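Local coordinates for glycosyl hydrolase family 88 (Pedobacter heparinus, PDB 3WIW), which removes the unsaturated uronic acid from the end of heparin-derived oligosaccharides, acting as an unsaturated glucuronyl hydrolase specific for heparin, at residues 113-118 against 176-181; 157-162 against 199-204; 172-177 against 216-221. All blocks are in the same frame, centred on the assembly; numbering follows the deposited sequence. Where two conformers were deposited one is given.

Contact 1: 113-118 against 176-181; sequences DTHDLG and LMNLEY
Asn178 reaches out of helix 175-188 into the turn that opens helix 117-132, with CG beside its own backbone N (chi1 -72°), which points the amide at the Asp116-Gly118 turn; its two ends serve different groups. Its ND2 donates to Asp116 OD1 at 3.2 Å, the acceptor lying close to the amide plane and using the anti lone pair of the carboxylate, whose plane is turned 53° from the amide. The other end, OD1, looks toward the first turn of helix 117-132: it accepts from the backbone N of Phe119 and lies 3.0 Å from Gly118 N. A beta carbon on Gly118 would collide with this oxygen, which fits the lack of a side chain where the two backbones come closest. His115 stands nearly upright against the amide, the planes 81° apart, with ND1 3.0 Å from Asn178 ND2. Asp116 OD1 is placed over one face of the same ring, offset toward its rim. Thr114 steadies the approach to the helix through an ST turn, Asp116 N donating to Thr114 OG1 at 3.1 Å. One turn on from Asn178, Tyr181 lays its ring alongside the backbone of Leu117 and Gly118; CD2 is 3.7 Å from Gly118 CA, CE2 is 4.0 Å from Leu117 CB, and the hydroxyl bonds to Leu141 O. Asp116, predicted to be the nucleophile, also binds a buffer molecule through OD1. It stands at the N-cap position without its side chain capping the helix, and this loop-to-helix junction, braced by Asn178 of helix 175-188, forms part of the predicted active site of the alpha6/alpha6-barrel.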
ATOM      1  N   ASP A 113       9.576  -7.776 -15.264  1.00 13.09           N
ATOM      2  CA  ASP A 113       8.248  -8.192 -15.742  1.00 13.88           C
ATOM      3  C   ASP A 113       7.046  -7.647 -14.978  1.00 12.69           C
ATOM      4  O   ASP A 113       5.915  -8.095 -15.201  1.00 15.16           O
ATOM      5  CB  ASP A 113       8.158  -9.716 -15.832  1.00 16.37           C
ATOM      6  CG  ASP A 113       8.223 -10.412 -14.467  1.00 19.50           C
ATOM      7  OD1 ASP A 113       8.426  -9.750 -13.420  1.00 19.25           O
ATOM      8  OD2 ASP A 113       8.069 -11.659 -14.449  1.00 23.96           O
ATOM      9  N   THR A 114       7.262  -6.671 -14.102  1.00 11.10           N
ATOM     10  CA  THR A 114       6.161  -6.209 -13.258  1.00 11.32           C
ATOM     11  C   THR A 114       6.248  -4.752 -12.787  1.00 10.34           C
ATOM     12  O   THR A 114       7.342  -4.218 -12.517  1.00 10.57           O
ATOM     13  CB  THR A 114       6.017  -7.111 -12.009  1.00 11.70           C
ATOM     14  OG1 THR A 114       4.879  -6.690 -11.235  1.00 11.50           O
ATOM     15  CG2 THR A 114       7.281  -7.084 -11.126  1.00 13.19           C
ATOM     16  N   HIS A 115       5.090  -4.114 -12.665  1.00  8.82           N
ATOM     17  CA  HIS A 115       5.038  -2.785 -12.065  1.00  9.36           C
ATOM     18  C   HIS A 115       5.319  -2.786 -10.570  1.00  8.61           C
ATOM     19  O   HIS A 115       5.576  -1.720 -10.005  1.00  9.92           O
ATOM     20  CB  HIS A 115       3.665  -2.145 -12.286  1.00  9.61           C
ATOM     21  CG  HIS A 115       2.553  -2.788 -11.515  1.00  9.61           C
ATOM     22  ND1 HIS A 115       1.668  -2.054 -10.761  1.00  9.98           N
ATOM     23  CD2 HIS A 115       2.167  -4.084 -11.409  1.00  9.83           C
ATOM     24  CE1 HIS A 115       0.790  -2.873 -10.202  1.00  9.99           C
ATOM     25  NE2 HIS A 115       1.054  -4.110 -10.597  1.00 10.55           N
ATOM     26  N   ASP A 116       5.326  -3.965  -9.937  1.00  9.27           N
ATOM     27  CA  ASP A 116       5.338  -4.053  -8.466  1.00  9.57           C
ATOM     28  C   ASP A 116       6.709  -3.792  -7.829  1.00  9.62           C
ATOM     29  O   ASP A 116       6.885  -3.985  -6.623  1.00  9.69           O
ATOM     30  CB  ASP A 116       4.753  -5.389  -7.982  1.00  9.45           C
ATOM     31  CG  ASP A 116       3.252  -5.443  -8.108  1.00 10.06           C
ATOM     32  OD1 ASP A 116       2.607  -4.392  -7.912  1.00 11.18           O
ATOM     33  OD2 ASP A 116       2.720  -6.545  -8.398  1.00 11.01           O
ATOM     34  N   LEU A 117       7.665  -3.296  -8.610  1.00  9.86           N
ATOM     35  CA  LEU A 117       8.969  -2.911  -8.078  1.00 10.40           C
ATOM     36  C   LEU A 117       8.866  -1.829  -7.001  1.00  9.30           C
ATOM     37  O   LEU A 117       9.728  -1.737  -6.131  1.00 10.36           O
ATOM     38  CB  LEU A 117       9.872  -2.410  -9.194  1.00 10.86           C
ATOM     39  CG  LEU A 117      10.162  -3.476 -10.254  1.00 11.56           C
ATOM     40  CD1 LEU A 117      10.971  -2.845 -11.391  1.00 12.51           C
ATOM     41  CD2 LEU A 117      10.895  -4.689  -9.652  1.00 12.44           C
ATOM     42  N   GLY A 118       7.829  -0.994  -7.043  1.00  9.05           N
ATOM     43  CA  GLY A 118       7.629  -0.032  -5.977  1.00  9.46           C
ATOM     44  C   GLY A 118       7.318  -0.726  -4.644  1.00  9.55           C
ATOM     45  O   GLY A 118       7.975  -0.475  -3.610  1.00 10.55           O
ATOM     46  N   LEU A 176      -0.892   2.758  -9.253  1.00  8.36           N
ATOM     47  CA  LEU A 176      -0.669   4.103  -8.690  1.00  8.46           C
ATOM     48  C   LEU A 176       0.360   4.079  -7.559  1.00  8.16           C
ATOM     49  O   LEU A 176       1.136   5.027  -7.388  1.00  9.94           O
ATOM     50  CB  LEU A 176      -1.968   4.750  -8.197  1.00  9.73           C
ATOM     51  CG  LEU A 176      -2.952   5.140  -9.303  1.00  9.95           C
ATOM     52  CD1 LEU A 176      -4.323   5.349  -8.664  1.00 10.78           C
ATOM     53  CD2 LEU A 176      -2.490   6.398 -10.047  1.00 11.70           C
ATOM     54  N   MET A 177       0.337   3.028  -6.742  1.00  8.27           N
ATOM     55  CA  MET A 177       1.212   2.979  -5.568  1.00  7.97           C
ATOM     56  C   MET A 177       2.663   2.897  -5.989  1.00  8.59           C
ATOM     57  O   MET A 177       3.538   3.439  -5.310  1.00  9.82           O
ATOM     58  CB  MET A 177       0.843   1.783  -4.694  1.00  8.21           C
ATOM     59  CG  MET A 177      -0.596   1.835  -4.181  1.00  8.45           C
ATOM     60  SD  MET A 177      -0.902   3.192  -3.036  1.00  9.36           S
ATOM     61  CE  MET A 177       0.125   2.646  -1.660  1.00  9.12           C
ATOM     62  N   ASN A 178       2.912   2.197  -7.097  1.00  8.65           N
ATOM     63  CA  ASN A 178       4.257   2.009  -7.624  1.00  8.19           C
ATOM     64  C   ASN A 178       4.856   3.276  -8.234  1.00  9.17           C
ATOM     65  O   ASN A 178       6.036   3.321  -8.511  1.00  9.99           O
ATOM     66  CB  ASN A 178       4.234   0.832  -8.591  1.00  8.72           C
ATOM     67  CG  ASN A 178       4.074  -0.476  -7.868  1.00  9.30           C
ATOM     68  OD1 ASN A 178       4.871  -0.798  -6.990  1.00  9.64           O
ATOM     69  ND2 ASN A 178       3.033  -1.239  -8.209  1.00 10.44           N
ATOM     70  N   LEU A 179       4.043   4.309  -8.444  1.00  9.75           N
ATOM     71  CA  LEU A 179       4.548   5.593  -8.934  1.00  9.79           C
ATOM     72  C   LEU A 179       5.457   6.303  -7.936  1.00  9.81           C
ATOM     73  O   LEU A 179       6.344   7.052  -8.349  1.00 10.30           O
ATOM     74  CB  LEU A 179       3.402   6.516  -9.334  1.00 10.11           C
ATOM     75  CG  LEU A 179       2.430   5.949 -10.363  1.00 10.24           C
ATOM     76  CD1 LEU A 179       1.413   7.022 -10.712  1.00 10.80           C
ATOM     77  CD2 LEU A 179       3.146   5.389 -11.592  1.00 11.62           C
ATOM     78  N   GLU A 180       5.259   6.051  -6.637  1.00  9.06           N
ATOM     79  CA  GLU A 180       6.019   6.774  -5.614  1.00  9.75           C
ATOM     80  C   GLU A 180       7.528   6.560  -5.844  1.00  9.89           C
ATOM     81  O   GLU A 180       8.339   7.495  -5.772  1.00 10.55           O
ATOM     82  CB  GLU A 180       5.604   6.330  -4.209  1.00  9.47           C
ATOM     83  CG  GLU A 180       6.221   7.260  -3.164  1.00 11.04           C
ATOM     84  CD  GLU A 180       5.854   6.920  -1.747  1.00 12.10           C
ATOM     85  OE1 GLU A 180       6.495   7.458  -0.821  1.00 13.85           O
ATOM     86  OE2 GLU A 180       4.888   6.173  -1.548  1.00 12.40           O
ATOM     87  N   TYR A 181       7.883   5.309  -6.122  1.00 10.08           N
ATOM     88  CA  TYR A 181       9.249   4.923  -6.442  1.00  9.96           C
ATOM     89  C   TYR A 181       9.820   5.781  -7.571  1.00 10.01           C
ATOM     90  O   TYR A 181      10.942   6.313  -7.453  1.00 10.77           O
ATOM     91  CB  TYR A 181       9.242   3.461  -6.842  1.00 10.11           C
ATOM     92  CG  TYR A 181      10.605   2.788  -7.021  1.00  9.81           C
ATOM     93  CD1 TYR A 181      11.821   3.389  -6.659  1.00 10.84           C
ATOM     94  CD2 TYR A 181      10.642   1.488  -7.551  1.00 10.21           C
ATOM     95  CE1 TYR A 181      13.033   2.685  -6.834  1.00 11.07           C
ATOM     96  CE2 TYR A 181      11.805   0.790  -7.713  1.00 11.63           C
ATOM     97  CZ  TYR A 181      13.001   1.381  -7.363  1.00 11.12           C
ATOM     98  OH  TYR A 181      14.145   0.642  -7.530  1.00 12.08           O
TER

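Contact 2: 157-162 against 199-204; sequences GAIRSW and KTHAVT
The imidazole of His201 meets strand 158-159 edge-on: ND1 accepts the backbone N-H of Ile159 at 2.9 Å, with the donor 9° from the ring plane. Val171, Asn175 and Leu179 also touch this side chain, and Ala158 CA approaches the ring obliquely, 3.5 Å from ND1. Because ND1 accepts, the ring proton of a neutral His201 would probably sit on NE2. CG lies anti to the backbone N (chi1 -177°), which swings the ring off helix 192-208 and across the Ile159 side chain at about a right angle, with Ile159 CB 3.5 Å from His201 ND1. Gly157 and Ala158 together face Asn153 in a G1 beta bulge of the short hairpin of strands 152-153 and 158-159. At Gly157 a beta carbon would run into Thr204 OG1 and into the preceding carbonyl. Thr204 OG1 sits between two backbone acceptors, Gly157 O at 2.7 Å and Thr200 O at 3.0 Å, and its one proton can serve either. His201 CA adds a CA-H...O contact to Gly157 O, while Thr200 CG2 lies 3.6 Å from that same oxygen.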
ATOM      1  N   GLY A 157       0.614   6.293 -22.389  1.00 12.79           N
ATOM      2  CA  GLY A 157       0.692   7.200 -21.259  1.00 12.75           C
ATOM      3  C   GLY A 157       0.592   6.485 -19.911  1.00 12.70           C
ATOM      4  O   GLY A 157       0.120   7.072 -18.937  1.00 13.01           O
ATOM      5  N   ALA A 158       1.035   5.225 -19.833  1.00 11.93           N
ATOM      6  CA  ALA A 158       0.960   4.473 -18.567  1.00 11.35           C
ATOM      7  C   ALA A 158       1.998   3.361 -18.536  1.00 11.10           C
ATOM      8  O   ALA A 158       2.488   2.915 -19.579  1.00 11.51           O
ATOM      9  CB  ALA A 158      -0.441   3.881 -18.355  1.00 12.27           C
ATOM     10  N   ILE A 159       2.343   2.940 -17.322  1.00 11.26           N
ATOM     11  CA  ILE A 159       3.113   1.741 -17.062  1.00 11.65           C
ATOM     12  C   ILE A 159       2.226   0.518 -17.256  1.00 10.90           C
ATOM     13  O   ILE A 159       1.091   0.469 -16.761  1.00 11.40           O
ATOM     14  CB  ILE A 159       3.630   1.755 -15.613  1.00 11.38           C
ATOM     15  CG1 ILE A 159       4.642   2.905 -15.432  1.00 12.55           C
ATOM     16  CG2 ILE A 159       4.226   0.386 -15.234  1.00 11.05           C
ATOM     17  CD1 ILE A 159       5.038   3.135 -14.002  1.00 13.73           C
ATOM     18  N   ARG A 160       2.722  -0.454 -18.024  1.00 11.25           N
ATOM     19  CA  ARG A 160       2.068  -1.750 -18.149  1.00 11.83           C
ATOM     20  C   ARG A 160       2.198  -2.506 -16.829  1.00 10.71           C
ATOM     21  O   ARG A 160       3.311  -2.759 -16.363  1.00 11.74           O
ATOM     22  CB  ARG A 160       2.727  -2.559 -19.262  1.00 12.35           C
ATOM     23  CG  ARG A 160       1.940  -3.813 -19.573  1.00 13.63           C
ATOM     24  CD  ARG A 160       2.565  -4.574 -20.686  1.00 16.10           C
ATOM     25  NE  ARG A 160       1.865  -5.829 -20.905  1.00 17.66           N
ATOM     26  CZ  ARG A 160       1.988  -6.571 -21.999  1.00 20.91           C
ATOM     27  NH1 ARG A 160       2.768  -6.167 -22.998  1.00 22.00           N
ATOM     28  NH2 ARG A 160       1.322  -7.717 -22.083  1.00 23.46           N
ATOM     29  N   SER A 161       1.088  -2.900 -16.214  1.00 11.44           N
ATOM     30  CA  SER A 161       1.183  -3.535 -14.897  1.00 10.52           C
ATOM     31  C   SER A 161       1.783  -4.934 -14.970  1.00 11.40           C
ATOM     32  O   SER A 161       2.690  -5.267 -14.183  1.00 11.81           O
ATOM     33  CB  SER A 161      -0.184  -3.576 -14.220  1.00 12.06           C
ATOM     34  OG  SER A 161      -0.644  -2.266 -14.000  1.00 11.32           O
ATOM     35  N   TRP A 162       1.331  -5.746 -15.913  0.64 12.77           N
ATOM     36  CA  TRP A 162       1.886  -7.089 -16.021  0.64 14.46           C
ATOM     37  C   TRP A 162       1.866  -7.604 -17.430  0.64 14.80           C
ATOM     38  O   TRP A 162       1.226  -7.026 -18.311  0.64 13.45           O
ATOM     39  CB  TRP A 162       1.182  -8.064 -15.089  0.64 14.72           C
ATOM     40  CG  TRP A 162      -0.270  -8.288 -15.422  0.64 16.07           C
ATOM     41  CD1 TRP A 162      -0.789  -8.745 -16.605  0.64 17.59           C
ATOM     42  CD2 TRP A 162      -1.385  -8.123 -14.535  0.64 19.05           C
ATOM     43  NE1 TRP A 162      -2.156  -8.843 -16.513  0.64 18.24           N
ATOM     44  CE2 TRP A 162      -2.547  -8.466 -15.254  0.64 19.57           C
ATOM     45  CE3 TRP A 162      -1.512  -7.702 -13.206  0.64 20.13           C
ATOM     46  CZ2 TRP A 162      -3.822  -8.414 -14.684  0.64 21.01           C
ATOM     47  CZ3 TRP A 162      -2.773  -7.650 -12.639  0.64 21.21           C
ATOM     48  CH2 TRP A 162      -3.916  -8.000 -13.379  0.64 20.84           C
ATOM     49  N   LYS A 199       4.088  10.888 -13.437  1.00 11.34           N
ATOM     50  CA  LYS A 199       3.022  11.877 -13.403  1.00 11.96           C
ATOM     51  C   LYS A 199       2.030  11.618 -14.540  1.00 11.88           C
ATOM     52  O   LYS A 199       0.815  11.657 -14.343  1.00 12.74           O
ATOM     53  CB  LYS A 199       3.587  13.294 -13.500  1.00 13.56           C
ATOM     54  CG  LYS A 199       2.476  14.324 -13.367  1.00 17.27           C
ATOM     55  CD  LYS A 199       2.980  15.759 -13.325  1.00 19.50           C
ATOM     56  CE  LYS A 199       1.799  16.669 -12.986  1.00 23.34           C
ATOM     57  NZ  LYS A 199       2.207  18.092 -12.969  1.00 25.39           N
ATOM     58  N   THR A 200       2.542  11.296 -15.720  1.00 11.73           N
ATOM     59  CA  THR A 200       1.669  10.951 -16.856  1.00 11.86           C
ATOM     60  C   THR A 200       0.777   9.741 -16.543  1.00 10.84           C
ATOM     61  O   THR A 200      -0.422   9.755 -16.828  1.00 11.76           O
ATOM     62  CB  THR A 200       2.482  10.697 -18.125  1.00 12.45           C
ATOM     63  OG1 THR A 200       3.177  11.898 -18.465  1.00 14.05           O
ATOM     64  CG2 THR A 200       1.563  10.305 -19.292  1.00 12.97           C
ATOM     65  N   HIS A 201       1.350   8.708 -15.935  1.00 10.64           N
ATOM     66  CA  HIS A 201       0.558   7.547 -15.533  1.00  9.78           C
ATOM     67  C   HIS A 201      -0.608   7.970 -14.627  1.00 10.21           C
ATOM     68  O   HIS A 201      -1.751   7.523 -14.807  1.00 10.46           O
ATOM     69  CB  HIS A 201       1.449   6.517 -14.829  1.00  9.71           C
ATOM     70  CG  HIS A 201       0.730   5.268 -14.449  1.00  9.82           C
ATOM     71  ND1 HIS A 201       0.997   4.051 -15.055  1.00 11.07           N
ATOM     72  CD2 HIS A 201      -0.267   5.034 -13.559  1.00 10.35           C
ATOM     73  CE1 HIS A 201       0.204   3.132 -14.549  1.00 11.00           C
ATOM     74  NE2 HIS A 201      -0.568   3.697 -13.628  1.00 10.84           N
ATOM     75  N   ALA A 202      -0.329   8.826 -13.647  1.00  9.99           N
ATOM     76  CA  ALA A 202      -1.363   9.297 -12.731  1.00 10.43           C
ATOM     77  C   ALA A 202      -2.450  10.074 -13.482  1.00 10.15           C
ATOM     78  O   ALA A 202      -3.645   9.936 -13.157  1.00 11.12           O
ATOM     79  CB  ALA A 202      -0.749  10.150 -11.617  1.00 11.30           C
ATOM     80  N   VAL A 203      -2.066  10.903 -14.440  1.00 11.24           N
ATOM     81  CA  VAL A 203      -3.049  11.654 -15.227  1.00 12.04           C
ATOM     82  C   VAL A 203      -3.911  10.727 -16.093  1.00 11.93           C
ATOM     83  O   VAL A 203      -5.148  10.821 -16.087  1.00 12.48           O
ATOM     84  CB  VAL A 203      -2.366  12.754 -16.077  1.00 13.30           C
ATOM     85  CG1 VAL A 203      -3.378  13.413 -16.997  1.00 14.25           C
ATOM     86  CG2 VAL A 203      -1.723  13.804 -15.161  1.00 14.95           C
ATOM     87  N   THR A 204      -3.274   9.796 -16.803  1.00 11.85           N
ATOM     88  CA  THR A 204      -4.000   8.845 -17.639  1.00 11.12           C
ATOM     89  C   THR A 204      -4.995   8.024 -16.780  1.00 11.35           C
ATOM     90  O   THR A 204      -6.152   7.824 -17.154  1.00 11.60           O
ATOM     91  CB  THR A 204      -2.988   7.906 -18.298  1.00 11.63           C
ATOM     92  OG1 THR A 204      -2.063   8.688 -19.069  1.00 12.78           O
ATOM     93  CG2 THR A 204      -3.672   6.865 -19.189  1.00 13.38           C
TER

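Contact 3: 172-177 against 216-221; sequences IIDNLM and SYHVIS
Two direct hydrogen bonds join these segments, one between backbones and one between side chains. In the first, Ile173 N donates to His218 O at 2.9 Å, in the carbonyl plane; Ile172 CA makes a CA-H...O contact with that oxygen, which also accepts from His209 NE2. In the second, His218 NE2 donates to Asp174 OD1 at 3.0 Å, entering on the syn lone pair, with ring and carboxylate 20° apart and a bent N-H...O angle of 131°. A water at the ring edge bridges the pair, donating to Asp174 OD2 at 2.8 Å and accepting weakly from NE2, whose single N-H it shares with OD1, in keeping with the bend. His218 ND1 accepts from Gln236 N, consistent with a neutral ring whose proton is on NE2, and Trp244 stacks on the ring. Asp174, the predicted proton donor, takes a weak bond from Trp250 NE1 on OD2; these donors would probably favour the ionised carboxylate, though burial may oppose that. An alanine at His218 would remove the imidazole and would probably leave Asp174 OD1 without this donor and its carboxylate less firmly oriented. Apolar contact comes from the two isoleucines: Ile172 CG2 meets Val219 CG2 at 3.9 Å in an antiparallel non-hydrogen-bonded pair, Ile173 CG2 lies 4.0 Å from His218 CD2, and Ile173 CD1 rests on Ser216 CB. A type I turn, Ile172 to Asn175, carries the chain from strand 170-172 into helix 175-188. Strand 219-222 runs between strands 170-172 and 229-233, while Thr205 of helix 192-208 packs on Ile173 and Gln248 of helix 245-262 binds Ser216 N.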
ATOM      1  N   ILE A 172      -3.535  -1.784 -13.762  1.00  9.86           N
ATOM      2  CA  ILE A 172      -4.392  -1.936 -12.592  1.00  9.00           C
ATOM      3  C   ILE A 172      -4.313  -0.711 -11.686  1.00  8.36           C
ATOM      4  O   ILE A 172      -3.315   0.010 -11.704  1.00  9.76           O
ATOM      5  CB  ILE A 172      -4.089  -3.248 -11.813  1.00  9.81           C
ATOM      6  CG1 ILE A 172      -2.722  -3.242 -11.090  1.00  9.32           C
ATOM      7  CG2 ILE A 172      -4.189  -4.430 -12.766  1.00 11.67           C
ATOM      8  CD1 ILE A 172      -2.407  -4.592 -10.402  1.00  9.82           C
ATOM      9  N   ILE A 173      -5.359  -0.476 -10.903  1.00  8.40           N
ATOM     10  CA  ILE A 173      -5.404   0.677 -10.021  1.00  8.50           C
ATOM     11  C   ILE A 173      -4.214   0.649  -9.029  1.00  8.64           C
ATOM     12  O   ILE A 173      -3.675   1.714  -8.653  1.00  9.64           O
ATOM     13  CB  ILE A 173      -6.786   0.764  -9.307  1.00  9.21           C
ATOM     14  CG1 ILE A 173      -6.979   2.130  -8.659  1.00 10.11           C
ATOM     15  CG2 ILE A 173      -6.953  -0.345  -8.242  1.00  9.56           C
ATOM     16  CD1 ILE A 173      -7.225   3.279  -9.656  1.00 11.29           C
ATOM     17  N   ASP A 174      -3.811  -0.558  -8.607  1.00  8.86           N
ATOM     18  CA  ASP A 174      -2.705  -0.725  -7.649  1.00  8.69           C
ATOM     19  C   ASP A 174      -1.407  -0.077  -8.173  1.00  8.62           C
ATOM     20  O   ASP A 174      -0.527   0.286  -7.386  1.00  9.17           O
ATOM     21  CB  ASP A 174      -2.404  -2.203  -7.356  1.00  8.78           C
ATOM     22  CG  ASP A 174      -3.637  -3.122  -7.335  1.00  9.60           C
ATOM     23  OD1 ASP A 174      -4.544  -3.018  -8.194  1.00  9.67           O
ATOM     24  OD2 ASP A 174      -3.626  -4.039  -6.491  1.00 10.34           O
ATOM     25  N   ASN A 175      -1.278   0.039  -9.496  1.00  8.49           N
ATOM     26  CA  ASN A 175      -0.078   0.587 -10.140  1.00  8.67           C
ATOM     27  C   ASN A 175       0.155   2.043  -9.686  1.00  8.37           C
ATOM     28  O   ASN A 175       1.301   2.508  -9.718  1.00  9.52           O
ATOM     29  CB  ASN A 175      -0.227   0.456 -11.667  1.00  9.38           C
ATOM     30  CG  ASN A 175       1.096   0.433 -12.462  1.00  9.27           C
ATOM     31  OD1 ASN A 175       1.183  -0.310 -13.461  1.00  9.93           O
ATOM     32  ND2 ASN A 175       2.094   1.235 -12.068  1.00  9.75           N
ATOM     33  N   LEU A 176      -0.892   2.758  -9.253  1.00  8.36           N
ATOM     34  CA  LEU A 176      -0.669   4.103  -8.690  1.00  8.46           C
ATOM     35  C   LEU A 176       0.360   4.079  -7.559  1.00  8.16           C
ATOM     36  O   LEU A 176       1.136   5.027  -7.388  1.00  9.94           O
ATOM     37  CB  LEU A 176      -1.968   4.750  -8.197  1.00  9.73           C
ATOM     38  CG  LEU A 176      -2.952   5.140  -9.303  1.00  9.95           C
ATOM     39  CD1 LEU A 176      -4.323   5.349  -8.664  1.00 10.78           C
ATOM     40  CD2 LEU A 176      -2.490   6.398 -10.047  1.00 11.70           C
ATOM     41  N   MET A 177       0.337   3.028  -6.742  1.00  8.27           N
ATOM     42  CA  MET A 177       1.212   2.979  -5.568  1.00  7.97           C
ATOM     43  C   MET A 177       2.663   2.897  -5.989  1.00  8.59           C
ATOM     44  O   MET A 177       3.538   3.439  -5.310  1.00  9.82           O
ATOM     45  CB  MET A 177       0.843   1.783  -4.694  1.00  8.21           C
ATOM     46  CG  MET A 177      -0.596   1.835  -4.181  1.00  8.45           C
ATOM     47  SD  MET A 177      -0.902   3.192  -3.036  1.00  9.36           S
ATOM     48  CE  MET A 177       0.125   2.646  -1.660  1.00  9.12           C
ATOM     49  N   SER A 216     -13.536   3.502  -8.587  1.00 10.43           N
ATOM     50  CA  SER A 216     -12.580   3.066  -9.587  1.00 10.88           C
ATOM     51  C   SER A 216     -12.852   1.636 -10.066  1.00 10.38           C
ATOM     52  O   SER A 216     -13.307   0.782  -9.284  1.00 10.53           O
ATOM     53  CB  SER A 216     -11.129   3.180  -9.069  1.00 11.68           C
ATOM     54  OG  SER A 216     -10.967   2.519  -7.815  1.00 12.71           O
ATOM     55  N   TYR A 217     -12.522   1.388 -11.343  1.00 10.31           N
ATOM     56  CA  TYR A 217     -12.337   0.044 -11.885  1.00 10.80           C
ATOM     57  C   TYR A 217     -11.062  -0.573 -11.326  1.00  9.33           C
ATOM     58  O   TYR A 217     -10.169   0.132 -10.816  1.00 10.33           O
ATOM     59  CB  TYR A 217     -12.151   0.115 -13.414  1.00 11.91           C
ATOM     60  CG  TYR A 217     -13.389   0.545 -14.164  1.00 11.68           C
ATOM     61  CD1 TYR A 217     -14.403  -0.371 -14.441  1.00 12.89           C
ATOM     62  CD2 TYR A 217     -13.560   1.861 -14.591  1.00 12.07           C
ATOM     63  CE1 TYR A 217     -15.535   0.002 -15.109  1.00 13.56           C
ATOM     64  CE2 TYR A 217     -14.690   2.252 -15.268  1.00 13.53           C
ATOM     65  CZ  TYR A 217     -15.678   1.317 -15.526  1.00 14.30           C
ATOM     66  OH  TYR A 217     -16.810   1.665 -16.192  1.00 16.21           O
ATOM     67  N   HIS A 218     -10.920  -1.884 -11.480  1.00  9.45           N
ATOM     68  CA  HIS A 218      -9.648  -2.501 -11.136  1.00  9.44           C
ATOM     69  C   HIS A 218      -8.677  -2.414 -12.321  1.00  9.52           C
ATOM     70  O   HIS A 218      -7.573  -1.877 -12.178  1.00  9.83           O
ATOM     71  CB  HIS A 218      -9.840  -3.946 -10.651  1.00  9.93           C
ATOM     72  CG  HIS A 218      -8.633  -4.494  -9.957  1.00  9.79           C
ATOM     73  ND1 HIS A 218      -8.620  -5.711  -9.311  1.00 10.57           N
ATOM     74  CD2 HIS A 218      -7.384  -3.979  -9.823  1.00 10.60           C
ATOM     75  CE1 HIS A 218      -7.422  -5.919  -8.798  1.00 11.82           C
ATOM     76  NE2 HIS A 218      -6.654  -4.884  -9.100  1.00 10.62           N
ATOM     77  N   VAL A 219      -9.079  -2.943 -13.483  1.00  9.79           N
ATOM     78  CA  VAL A 219      -8.219  -3.052 -14.654  1.00 10.74           C
ATOM     79  C   VAL A 219      -8.766  -2.238 -15.805  1.00 11.05           C
ATOM     80  O   VAL A 219      -9.936  -2.360 -16.174  1.00 13.17           O
ATOM     81  CB  VAL A 219      -8.135  -4.516 -15.134  1.00 11.89           C
ATOM     82  CG1 VAL A 219      -7.132  -4.686 -16.280  1.00 13.09           C
ATOM     83  CG2 VAL A 219      -7.730  -5.386 -14.002  1.00 12.32           C
ATOM     84  N   ILE A 220      -7.913  -1.408 -16.378  1.00 10.61           N
ATOM     85  CA  ILE A 220      -8.168  -0.839 -17.698  1.00 11.95           C
ATOM     86  C   ILE A 220      -7.172  -1.470 -18.665  1.00 12.15           C
ATOM     87  O   ILE A 220      -5.962  -1.500 -18.401  1.00 12.97           O
ATOM     88  CB  ILE A 220      -7.997   0.698 -17.690  1.00 12.53           C
ATOM     89  CG1 ILE A 220      -8.942   1.336 -16.649  1.00 11.91           C
ATOM     90  CG2 ILE A 220      -8.236   1.290 -19.084  1.00 13.05           C
ATOM     91  CD1 ILE A 220     -10.420   1.174 -16.954  1.00 12.82           C
ATOM     92  N   SER A 221      -7.689  -1.986 -19.776  0.59 13.06           N
ATOM     93  CA  SER A 221      -6.849  -2.521 -20.838  0.59 15.14           C
ATOM     94  C   SER A 221      -6.783  -1.529 -21.982  0.59 14.56           C
ATOM     95  O   SER A 221      -7.815  -1.015 -22.436  0.59 15.14           O
ATOM     96  CB  SER A 221      -7.377  -3.854 -21.353  0.59 18.49           C
ATOM     97  OG  SER A 221      -6.460  -4.380 -22.292  0.59 21.69           O
TER
HETATM   98  O   HOH W   1      -4.612  -6.354  -7.702  1.00 16.71           O

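In the fold
Contacts 1 and 3 each use part of 172-181, sharing Leu176 and Met177, with centres about 12 Å apart. Each brings one predicted catalytic aspartate: the closest carboxylate oxygens, Asp116 OD1 and Asp174 OD2, are 6.4 Å apart, and both side chains approach the same bound buffer molecule. Contact 2 lies farther from the chain centre (about 17 Å, against 10 and 13 Å), about 10 Å from contact 1 and 9 Å from contact 3, centre to centre. Ser161 ties it to both, through probable hydrogen bonds from His115 N to Ser161 O (3.1 Å) and between Ser161 OG and Ile172 N (2.9 Å). Leu179 packs on Ile159 and His201, joining contacts 1 and 2.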